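Local coordinates for protein geranylgeranyl pyrophosphate synthase (Geoglobus acetivorans, PDB 5JFQ) that catalyses the successive addition of three isopentenyl diphosphate units to dimethylallyl diphosphate, giving geranylgeranyl diphosphate, with some farnesyl diphosphate, as a magnesium-dependent homodimer, at residues Ala119-Ile122 / Leu123-Asp127; Gln151-Asp154 / Met155-Glu159; Lys273-Cys277 / Gly278-Tyr282. All coordinates share one frame; numbering follows the deposited sequence.

Contact 1: residues Ala119-Ile122 / Leu123-Asp127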
ATOM      1  N   ALA B 119       5.990   1.812  -6.138  1.00 42.15           N
ATOM      2  CA  ALA B 119       6.937   0.705  -6.244  1.00 45.65           C
ATOM      3  C   ALA B 119       6.453  -0.337  -7.238  1.00 45.30           C
ATOM      4  O   ALA B 119       7.243  -0.868  -8.026  1.00 42.91           O
ATOM      5  CB  ALA B 119       7.173   0.061  -4.879  1.00 40.93           C
ATOM      6  N   PHE B 120       5.168  -0.665  -7.199  1.00 42.62           N
ATOM      7  CA  PHE B 120       4.668  -1.623  -8.165  1.00 44.19           C
ATOM      8  C   PHE B 120       4.628  -1.032  -9.570  1.00 48.05           C
ATOM      9  O   PHE B 120       4.777  -1.770 -10.549  1.00 48.04           O
ATOM     10  CB  PHE B 120       3.311  -2.132  -7.719  1.00 40.75           C
ATOM     11  CG  PHE B 120       3.405  -3.107  -6.604  1.00 45.71           C
ATOM     12  CD1 PHE B 120       3.754  -4.428  -6.856  1.00 36.92           C
ATOM     13  CD2 PHE B 120       3.217  -2.698  -5.294  1.00 48.03           C
ATOM     14  CE1 PHE B 120       3.868  -5.331  -5.833  1.00 46.14           C
ATOM     15  CE2 PHE B 120       3.333  -3.605  -4.245  1.00 51.60           C
ATOM     16  CZ  PHE B 120       3.653  -4.923  -4.508  1.00 50.78           C
ATOM     17  N   GLU B 121       4.461   0.284  -9.702  1.00 43.72           N
ATOM     18  CA  GLU B 121       4.522   0.850 -11.037  1.00 43.25           C
ATOM     19  C   GLU B 121       5.947   0.826 -11.559  1.00 50.87           C
ATOM     20  O   GLU B 121       6.179   0.599 -12.753  1.00 49.07           O
ATOM     21  CB  GLU B 121       3.977   2.274 -11.058  1.00 44.28           C
ATOM     22  CG  GLU B 121       3.995   2.874 -12.438  1.00 49.84           C
ATOM     23  CD  GLU B 121       3.595   4.323 -12.480  1.00 52.57           C
ATOM     24  OE1 GLU B 121       3.238   4.884 -11.429  1.00 50.76           O
ATOM     25  OE2 GLU B 121       3.643   4.903 -13.585  1.00 60.90           O
ATOM     26  N   ILE B 122       6.923   1.036 -10.676  1.00 51.52           N
ATOM     27  CA  ILE B 122       8.305   1.024 -11.132  1.00 51.87           C
ATOM     28  C   ILE B 122       8.740  -0.401 -11.464  1.00 49.67           C
ATOM     29  O   ILE B 122       9.296  -0.655 -12.537  1.00 49.31           O
ATOM     30  CB  ILE B 122       9.212   1.690 -10.091  1.00 48.17           C
ATOM     31  CG1 ILE B 122       8.881   3.184 -10.041  1.00 47.54           C
ATOM     32  CG2 ILE B 122      10.679   1.439 -10.442  1.00 49.52           C
ATOM     33  CD1 ILE B 122       9.403   3.897  -8.788  1.00 50.91           C
ATOM     34  N   LEU B 123       8.461  -1.352 -10.566  1.00 46.57           N
ATOM     35  CA  LEU B 123       8.769  -2.749 -10.842  1.00 47.33           C
ATOM     36  C   LEU B 123       8.273  -3.162 -12.221  1.00 49.10           C
ATOM     37  O   LEU B 123       9.005  -3.799 -12.982  1.00 50.78           O
ATOM     38  CB  LEU B 123       8.158  -3.654  -9.771  1.00 42.48           C
ATOM     39  CG  LEU B 123       8.320  -5.159 -10.010  1.00 45.29           C
ATOM     40  CD1 LEU B 123       9.773  -5.523 -10.128  1.00 43.11           C
ATOM     41  CD2 LEU B 123       7.698  -5.936  -8.880  1.00 45.72           C
ATOM     42  N   SER B 124       7.043  -2.774 -12.568  1.00 49.42           N
ATOM     43  CA  SER B 124       6.397  -3.184 -13.803  1.00 43.79           C
ATOM     44  C   SER B 124       7.060  -2.596 -15.035  1.00 46.45           C
ATOM     45  O   SER B 124       6.768  -3.052 -16.147  1.00 49.14           O
ATOM     46  CB  SER B 124       4.916  -2.790 -13.780  1.00 41.52           C
ATOM     47  OG  SER B 124       4.740  -1.423 -14.142  1.00 48.01           O
ATOM     48  N   MET B 125       7.917  -1.593 -14.869  1.00 46.92           N
ATOM     49  CA  MET B 125       8.658  -1.029 -15.988  1.00 46.95           C
ATOM     50  C   MET B 125       9.844  -1.885 -16.400  1.00 49.52           C
ATOM     51  O   MET B 125      10.557  -1.504 -17.334  1.00 48.64           O
ATOM     52  CB  MET B 125       9.180   0.362 -15.647  1.00 43.65           C
ATOM     53  CG  MET B 125       8.147   1.346 -15.206  1.00 47.05           C
ATOM     54  SD  MET B 125       8.976   2.863 -14.682  1.00 57.40           S
ATOM     55  CE  MET B 125       7.643   3.713 -13.856  1.00 51.23           C
ATOM     56  N   SER B 126      10.085  -3.009 -15.727  1.00 45.65           N
ATOM     57  CA  SER B 126      11.335  -3.730 -15.916  1.00 49.26           C
ATOM     58  C   SER B 126      11.489  -4.226 -17.351  1.00 49.00           C
ATOM     59  O   SER B 126      10.523  -4.646 -17.993  1.00 48.67           O
ATOM     60  CB  SER B 126      11.424  -4.902 -14.944  1.00 47.59           C
ATOM     61  OG  SER B 126      11.737  -4.442 -13.640  1.00 51.15           O
ATOM     62  N   ASP B 127      12.725  -4.162 -17.852  1.00 48.10           N
ATOM     63  CA  ASP B 127      13.093  -4.762 -19.129  1.00 50.06           C
ATOM     64  C   ASP B 127      13.423  -6.228 -18.888  1.00 50.39           C
ATOM     65  O   ASP B 127      14.581  -6.628 -18.733  1.00 54.07           O
ATOM     66  CB  ASP B 127      14.270  -4.026 -19.748  1.00 58.59           C
ATOM     67  CG  ASP B 127      14.832  -4.742 -20.960  1.00 63.79           C
ATOM     68  OD1 ASP B 127      14.094  -5.508 -21.638  1.00 64.86           O
ATOM     69  OD2 ASP B 127      16.033  -4.538 -21.218  1.00 68.63           O
TER

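Contact 2: residues Gln151-Asp154 / Met155-Glu159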
ATOM      1  N   GLN B 151       5.730  -6.548  11.176  1.00 60.12           N
ATOM      2  CA  GLN B 151       5.536  -5.354  11.992  1.00 60.51           C
ATOM      3  C   GLN B 151       4.417  -5.558  13.004  1.00 60.87           C
ATOM      4  O   GLN B 151       4.513  -5.106  14.151  1.00 64.15           O
ATOM      5  CB  GLN B 151       5.248  -4.145  11.102  1.00 61.45           C
ATOM      6  CG  GLN B 151       4.893  -2.852  11.861  1.00 62.89           C
ATOM      7  CD  GLN B 151       6.036  -2.310  12.728  1.00 67.98           C
ATOM      8  OE1 GLN B 151       7.154  -2.830  12.711  1.00 67.52           O
ATOM      9  NE2 GLN B 151       5.752  -1.253  13.492  1.00 71.17           N
ATOM     10  N   PHE B 152       3.354  -6.249  12.606  1.00 55.24           N
ATOM     11  CA  PHE B 152       2.311  -6.572  13.569  1.00 57.13           C
ATOM     12  C   PHE B 152       2.819  -7.542  14.633  1.00 59.17           C
ATOM     13  O   PHE B 152       2.418  -7.460  15.797  1.00 56.50           O
ATOM     14  CB  PHE B 152       1.110  -7.144  12.830  1.00 54.41           C
ATOM     15  CG  PHE B 152      -0.039  -7.474  13.705  1.00 48.35           C
ATOM     16  CD1 PHE B 152      -0.959  -6.502  14.045  1.00 51.35           C
ATOM     17  CD2 PHE B 152      -0.217  -8.760  14.175  1.00 46.50           C
ATOM     18  CE1 PHE B 152      -2.030  -6.810  14.858  1.00 50.36           C
ATOM     19  CE2 PHE B 152      -1.284  -9.075  14.978  1.00 45.49           C
ATOM     20  CZ  PHE B 152      -2.188  -8.104  15.325  1.00 43.18           C
ATOM     21  N   MET B 153       3.711  -8.456  14.259  1.00 61.78           N
ATOM     22  CA  MET B 153       4.293  -9.354  15.249  1.00 63.55           C
ATOM     23  C   MET B 153       5.194  -8.591  16.216  1.00 63.55           C
ATOM     24  O   MET B 153       5.048  -8.707  17.438  1.00 58.34           O
ATOM     25  CB  MET B 153       5.063 -10.473  14.551  1.00 57.28           C
ATOM     26  CG  MET B 153       4.168 -11.603  14.095  1.00 57.63           C
ATOM     27  SD  MET B 153       4.929 -12.679  12.866  1.00 74.14           S
ATOM     28  CE  MET B 153       6.278 -13.360  13.809  1.00 69.85           C
ATOM     29  N   ASP B 154       6.123  -7.793  15.677  1.00 62.69           N
ATOM     30  CA  ASP B 154       7.038  -7.007  16.502  1.00 61.52           C
ATOM     31  C   ASP B 154       6.285  -6.167  17.517  1.00 62.42           C
ATOM     32  O   ASP B 154       6.660  -6.112  18.693  1.00 65.15           O
ATOM     33  CB  ASP B 154       7.888  -6.110  15.606  1.00 61.37           C
ATOM     34  CG  ASP B 154       9.128  -5.626  16.284  1.00 58.11           C
ATOM     35  OD1 ASP B 154       9.619  -6.351  17.171  1.00 60.44           O
ATOM     36  OD2 ASP B 154       9.625  -4.544  15.913  1.00 55.28           O
ATOM     37  N   MET B 155       5.222  -5.497  17.078  1.00 62.47           N
ATOM     38  CA  MET B 155       4.482  -4.633  17.984  1.00 59.90           C
ATOM     39  C   MET B 155       3.675  -5.446  18.977  1.00 62.77           C
ATOM     40  O   MET B 155       3.563  -5.066  20.148  1.00 69.41           O
ATOM     41  CB  MET B 155       3.580  -3.698  17.195  1.00 58.36           C
ATOM     42  CG  MET B 155       4.342  -2.732  16.317  1.00 61.82           C
ATOM     43  SD  MET B 155       3.236  -1.490  15.652  1.00 75.68           S
ATOM     44  CE  MET B 155       1.906  -2.532  15.050  1.00 57.69           C
ATOM     45  N   SER B 156       3.110  -6.573  18.532  1.00 59.74           N
ATOM     46  CA  SER B 156       2.466  -7.485  19.473  1.00 60.12           C
ATOM     47  C   SER B 156       3.433  -7.951  20.557  1.00 62.75           C
ATOM     48  O   SER B 156       3.021  -8.165  21.701  1.00 61.89           O
ATOM     49  CB  SER B 156       1.899  -8.693  18.736  1.00 54.35           C
ATOM     50  OG  SER B 156       2.932  -9.625  18.440  1.00 63.09           O
ATOM     51  N   PHE B 157       4.715  -8.125  20.205  1.00 64.63           N
ATOM     52  CA  PHE B 157       5.724  -8.554  21.169  1.00 62.78           C
ATOM     53  C   PHE B 157       5.824  -7.578  22.340  1.00 69.93           C
ATOM     54  O   PHE B 157       5.979  -8.001  23.493  1.00 68.55           O
ATOM     55  CB  PHE B 157       7.094  -8.681  20.492  1.00 58.48           C
ATOM     56  CG  PHE B 157       7.231  -9.854  19.542  1.00 63.37           C
ATOM     57  CD1 PHE B 157       6.277 -10.857  19.483  1.00 61.90           C
ATOM     58  CD2 PHE B 157       8.344  -9.949  18.704  1.00 64.00           C
ATOM     59  CE1 PHE B 157       6.431 -11.935  18.606  1.00 61.44           C
ATOM     60  CE2 PHE B 157       8.500 -11.022  17.829  1.00 60.47           C
ATOM     61  CZ  PHE B 157       7.545 -12.014  17.782  1.00 59.81           C
ATOM     62  N   GLU B 158       5.742  -6.271  22.058  1.00 66.13           N
ATOM     63  CA  GLU B 158       5.952  -5.251  23.082  1.00 67.19           C
ATOM     64  C   GLU B 158       5.121  -5.540  24.323  1.00 70.68           C
ATOM     65  O   GLU B 158       5.629  -5.524  25.447  1.00 70.79           O
ATOM     66  CB  GLU B 158       5.616  -3.856  22.527  1.00 73.92           C
ATOM     67  CG  GLU B 158       5.576  -2.740  23.608  1.00 80.34           C
ATOM     68  CD  GLU B 158       5.347  -1.320  23.062  1.00 85.12           C
ATOM     69  OE1 GLU B 158       4.179  -0.939  22.818  1.00 84.76           O
ATOM     70  OE2 GLU B 158       6.338  -0.574  22.895  1.00 92.55           O
ATOM     71  N   GLU B 159       3.844  -5.835  24.136  1.00 69.15           N
ATOM     72  CA  GLU B 159       2.961  -6.049  25.269  1.00 65.30           C
ATOM     73  C   GLU B 159       3.038  -7.474  25.821  1.00 70.07           C
ATOM     74  O   GLU B 159       2.612  -7.715  26.956  1.00 68.34           O
ATOM     75  CB  GLU B 159       1.543  -5.675  24.841  1.00 62.44           C
ATOM     76  CG  GLU B 159       0.447  -6.094  25.765  1.00 64.36           C
ATOM     77  CD  GLU B 159      -0.021  -7.498  25.480  1.00 71.32           C
ATOM     78  OE1 GLU B 159       0.572  -8.155  24.595  1.00 77.57           O
ATOM     79  OE2 GLU B 159      -0.977  -7.950  26.134  1.00 73.91           O
TER

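Contact 3: residues Lys273-Cys277 / Gly278-Tyr282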
ATOM      1  N   LYS B 273      24.906  -6.089  33.256  1.00 90.74           N
ATOM      2  CA  LYS B 273      24.305  -7.415  33.293  1.00 89.43           C
ATOM      3  C   LYS B 273      24.385  -8.078  31.923  1.00 89.26           C
ATOM      4  O   LYS B 273      24.933  -9.178  31.784  1.00 87.09           O
ATOM      5  CB  LYS B 273      22.853  -7.311  33.774  1.00 79.80           C
ATOM      6  N   LEU B 274      23.941  -7.363  30.884  1.00 90.13           N
ATOM      7  CA  LEU B 274      23.674  -7.997  29.594  1.00 91.00           C
ATOM      8  C   LEU B 274      24.944  -8.552  28.950  1.00 93.23           C
ATOM      9  O   LEU B 274      24.935  -9.663  28.400  1.00 90.84           O
ATOM     10  CB  LEU B 274      22.977  -6.989  28.678  1.00 88.97           C
ATOM     11  CG  LEU B 274      21.995  -7.591  27.672  1.00 90.16           C
ATOM     12  CD1 LEU B 274      21.054  -6.529  27.098  1.00 88.23           C
ATOM     13  CD2 LEU B 274      22.742  -8.304  26.563  1.00 98.51           C
ATOM     14  N   PHE B 275      26.043  -7.798  29.004  1.00 88.64           N
ATOM     15  CA  PHE B 275      27.313  -8.326  28.523  1.00 90.99           C
ATOM     16  C   PHE B 275      27.684  -9.612  29.253  1.00 92.01           C
ATOM     17  O   PHE B 275      27.972 -10.637  28.621  1.00 90.26           O
ATOM     18  CB  PHE B 275      28.407  -7.277  28.689  1.00 91.25           C
ATOM     19  CG  PHE B 275      28.576  -6.393  27.500  1.00 89.73           C
ATOM     20  CD1 PHE B 275      28.223  -5.055  27.556  1.00 89.89           C
ATOM     21  CD2 PHE B 275      29.085  -6.902  26.320  1.00 92.04           C
ATOM     22  CE1 PHE B 275      28.386  -4.237  26.455  1.00 90.51           C
ATOM     23  CE2 PHE B 275      29.249  -6.087  25.212  1.00 95.41           C
ATOM     24  CZ  PHE B 275      28.900  -4.757  25.280  1.00 92.36           C
ATOM     25  N   ASP B 276      27.648  -9.576  30.589  1.00 93.47           N
ATOM     26  CA  ASP B 276      28.058 -10.685  31.449  1.00 92.85           C
ATOM     27  C   ASP B 276      27.073 -11.847  31.476  1.00 91.58           C
ATOM     28  O   ASP B 276      27.431 -12.919  31.965  1.00 88.31           O
ATOM     29  CB  ASP B 276      28.261 -10.202  32.891  1.00 87.16           C
ATOM     30  CG  ASP B 276      29.248  -9.050  33.002  1.00 89.67           C
ATOM     31  OD1 ASP B 276      28.883  -8.015  33.608  1.00 91.91           O
ATOM     32  OD2 ASP B 276      30.387  -9.173  32.502  1.00 89.42           O
ATOM     33  N   CYS B 277      25.841 -11.658  30.999  1.00 95.11           N
ATOM     34  CA  CYS B 277      24.863 -12.745  30.984  1.00 96.96           C
ATOM     35  C   CYS B 277      25.373 -13.960  30.238  1.00 96.74           C
ATOM     36  O   CYS B 277      25.024 -15.100  30.576  1.00 95.54           O
ATOM     37  CB  CYS B 277      23.567 -12.292  30.333  1.00 94.65           C
ATOM     38  SG  CYS B 277      22.747 -10.991  31.207  1.00108.36           S
ATOM     39  N   GLY B 278      26.195 -13.741  29.226  1.00 94.78           N
ATOM     40  CA  GLY B 278      26.226 -14.708  28.158  1.00 98.00           C
ATOM     41  C   GLY B 278      25.040 -14.421  27.263  1.00100.84           C
ATOM     42  O   GLY B 278      24.266 -15.323  26.926  1.00100.43           O
ATOM     43  N   ALA B 279      24.887 -13.148  26.874  1.00100.12           N
ATOM     44  CA  ALA B 279      23.808 -12.742  25.976  1.00 95.82           C
ATOM     45  C   ALA B 279      24.272 -11.804  24.870  1.00 91.81           C
ATOM     46  O   ALA B 279      23.839 -11.961  23.728  1.00 93.77           O
ATOM     47  CB  ALA B 279      22.663 -12.100  26.770  1.00 93.10           C
ATOM     48  N   VAL B 280      25.138 -10.829  25.170  1.00 91.26           N
ATOM     49  CA  VAL B 280      25.704 -10.017  24.093  1.00 91.09           C
ATOM     50  C   VAL B 280      26.598 -10.874  23.205  1.00 93.53           C
ATOM     51  O   VAL B 280      26.623 -10.715  21.979  1.00 93.13           O
ATOM     52  CB  VAL B 280      26.467  -8.803  24.655  1.00 91.39           C
ATOM     53  CG1 VAL B 280      27.051  -7.985  23.524  1.00 86.36           C
ATOM     54  CG2 VAL B 280      25.549  -7.946  25.490  1.00 92.90           C
ATOM     55  N   ASP B 281      27.343 -11.797  23.811  1.00 98.13           N
ATOM     56  CA  ASP B 281      28.087 -12.781  23.033  1.00 92.97           C
ATOM     57  C   ASP B 281      27.148 -13.588  22.150  1.00 90.56           C
ATOM     58  O   ASP B 281      27.390 -13.751  20.948  1.00 89.92           O
ATOM     59  CB  ASP B 281      28.863 -13.704  23.976  1.00 94.92           C
ATOM     60  CG  ASP B 281      27.970 -14.318  25.034  1.00 99.59           C
ATOM     61  OD1 ASP B 281      26.926 -13.692  25.317  1.00 97.72           O
ATOM     62  OD2 ASP B 281      28.288 -15.410  25.561  1.00101.79           O
ATOM     63  N   TYR B 282      26.059 -14.094  22.738  1.00 90.80           N
ATOM     64  CA  TYR B 282      25.105 -14.899  21.987  1.00 89.93           C
ATOM     65  C   TYR B 282      24.648 -14.166  20.736  1.00 91.03           C
ATOM     66  O   TYR B 282      24.571 -14.755  19.651  1.00 89.04           O
ATOM     67  CB  TYR B 282      23.910 -15.261  22.874  1.00 89.46           C
ATOM     68  CG  TYR B 282      23.051 -16.374  22.310  1.00 92.13           C
ATOM     69  CD1 TYR B 282      23.320 -17.702  22.614  1.00 91.25           C
ATOM     70  CD2 TYR B 282      21.973 -16.102  21.471  1.00 86.53           C
ATOM     71  CE1 TYR B 282      22.543 -18.736  22.096  1.00 88.06           C
ATOM     72  CE2 TYR B 282      21.189 -17.129  20.954  1.00 86.65           C
ATOM     73  CZ  TYR B 282      21.480 -18.447  21.271  1.00 87.55           C
ATOM     74  OH  TYR B 282      20.716 -19.480  20.763  1.00 89.95           O
TER

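Contact 1: residues Ala119-Ile122 / Leu123-Asp127
Ser124 turns its hydroxyl back onto the helix: OG donates to the carbonyl O of Glu121, three residues earlier, at 2.8 Å. The torsion that allows this sets OG between its own backbone N and carbonyl carbon (chi1 82°), the crowded position, and OG then approaches the acceptor oxygen about 35° out of its carbonyl plane. Two i to i+4 backbone bonds carry the helix this far. Leu123 N reaches Ala119 O at 2.9 Å and is almost straight, whereas Ser124 N reaches Phe120 O at a longer 3.2 Å. The next bond is already shorter in sequence: Met125 N donates to Ile122 O at 2.9 Å, and Ser126 N likewise to Leu123 O, so the helical spacing of four has given way to three.

Outward from this polar core lies Met125. Its chain is extended, with CG anti to the carbonyl carbon, and it slants across both Glu121 and Ile122 so that its terminal methyl CE lies equally near CG of Glu121 and CG1 of Ile122, 4.0 Å from each. The extended Glu121 side chain thus lends its aliphatic part to this packing while OE1 makes a salt bridge with Arg142 of the second subunit. Phe120 stacks on Phe120 of that subunit, and Leu123 packs against Val137 and Leu140 on helix 130-159. Ile122 and Met125 also pack on Leu23 of helix 9-23.

The whole is the C-terminal end of helix 105-123 running into a type I beta turn, Leu123 to Ser126, in the all-helical fold of the polyprenyl synthases, where this helix faces its dimer partner.

Contact 2: residues Gln151-Asp154 / Met155-Glu159
Gln151 and Met155 lie one turn apart near the C-terminal end of helix 130-159, in the all-helical polyprenyl synthase fold, and mark the closely packed side of the contact. Gln151 bends at chi2 (64°), which carries its amide forward along the helix until NE2 lies 3.3 Å from SD of Met155, a close approach rather than a hydrogen bond, since NE2 is hydrogen-bonded elsewhere. Gln151 is buried, and both side chains pack against Met87 and against Leu110 of the second subunit. This side probably faces the active site: Gln151 also touches Lys175, Asp84 and Asp88, residues that by similarity bind dimethylallyl diphosphate and magnesium, the two aspartates belonging to the DDxxD motif.

Beneath them the backbone is regular. Met155 N donates to Gln151 O at 3.0 Å, and Ser156 N to Phe152 O at the same distance.

The loose side is at Glu158. Its N finds Asp154 O through a weak bond of 3.5 Å, and its solvent-exposed side chain leads away from the preceding turn.

Phe157, by contrast, is buried and packs with Asp154 on Met171 of helix 165-190, its ring almost perpendicular to the Asp154 carboxylate. The carbonyl of Met153 beside it takes two donors. Phe157 N comes in nearly along the C=O axis at 2.8 Å, and Ser156 OG adds a second bond from a bent angle of 122° at the oxygen. That same oxygen also stands over one face of the Phe157 ring, 3.1 Å above its plane and displaced toward the rim.

Contact 3: residues Lys273-Cys277 / Gly278-Tyr282
Val280 is the bump of this turn, and the surface that receives it is one face of the Phe275 ring. Its CG2 stands over that face in a CH-pi contact, 4.1 Å from the centroid and 23° off the normal. CG1, anti to the valine N (chi1 180°), lies over the same face but toward the CD2-CE2 side of the ring, 3.4 Å from CE2. An alanine at Val280 would take away both methyls and with them the CH-pi contact, and would probably strip the Phe275 ring of most of this cover and open a gap beside it.

Next to it in the chain, a smaller bump fills a smaller notch: Ala279 CB sits 3.7 Å from Cys277 CB. The chain makes this fold-back through Gly278, whose positive phi (80°) would jam any CB against the Cys277 carbonyl. A weak bond of 3.4 Å from Val280 N to Leu274 O spans the turn.

The short link through Gly278, with Ala279 at the N-cap position, joins helix 264-276 to helix 280-298; Leu274, Phe275 and Val280 lodge on Ile221 of helix 195-221, and Leu274 and Cys277 pack against helix 242-249.

How the contacts relate
Reading from the N terminus, contact 1 comes first, where helix 105-123 ends and the chain turns toward helix 130-159. That next helix runs on to contact 2 near its C-terminal end, so the two lie in series, their centres about 31 Å apart; both also meet the second subunit. Contact 3 follows much later, between helices 264-276 and 280-298, on the opposite side of the chain's centre from contact 1. None nests in or crosses another, since each is local. Contacts 1 and 3 close turns between successive helices, whereas contact 2 stays within one helix, its Gln151 side next to residues that, by similarity, bind magnesium and dimethylallyl diphosphate.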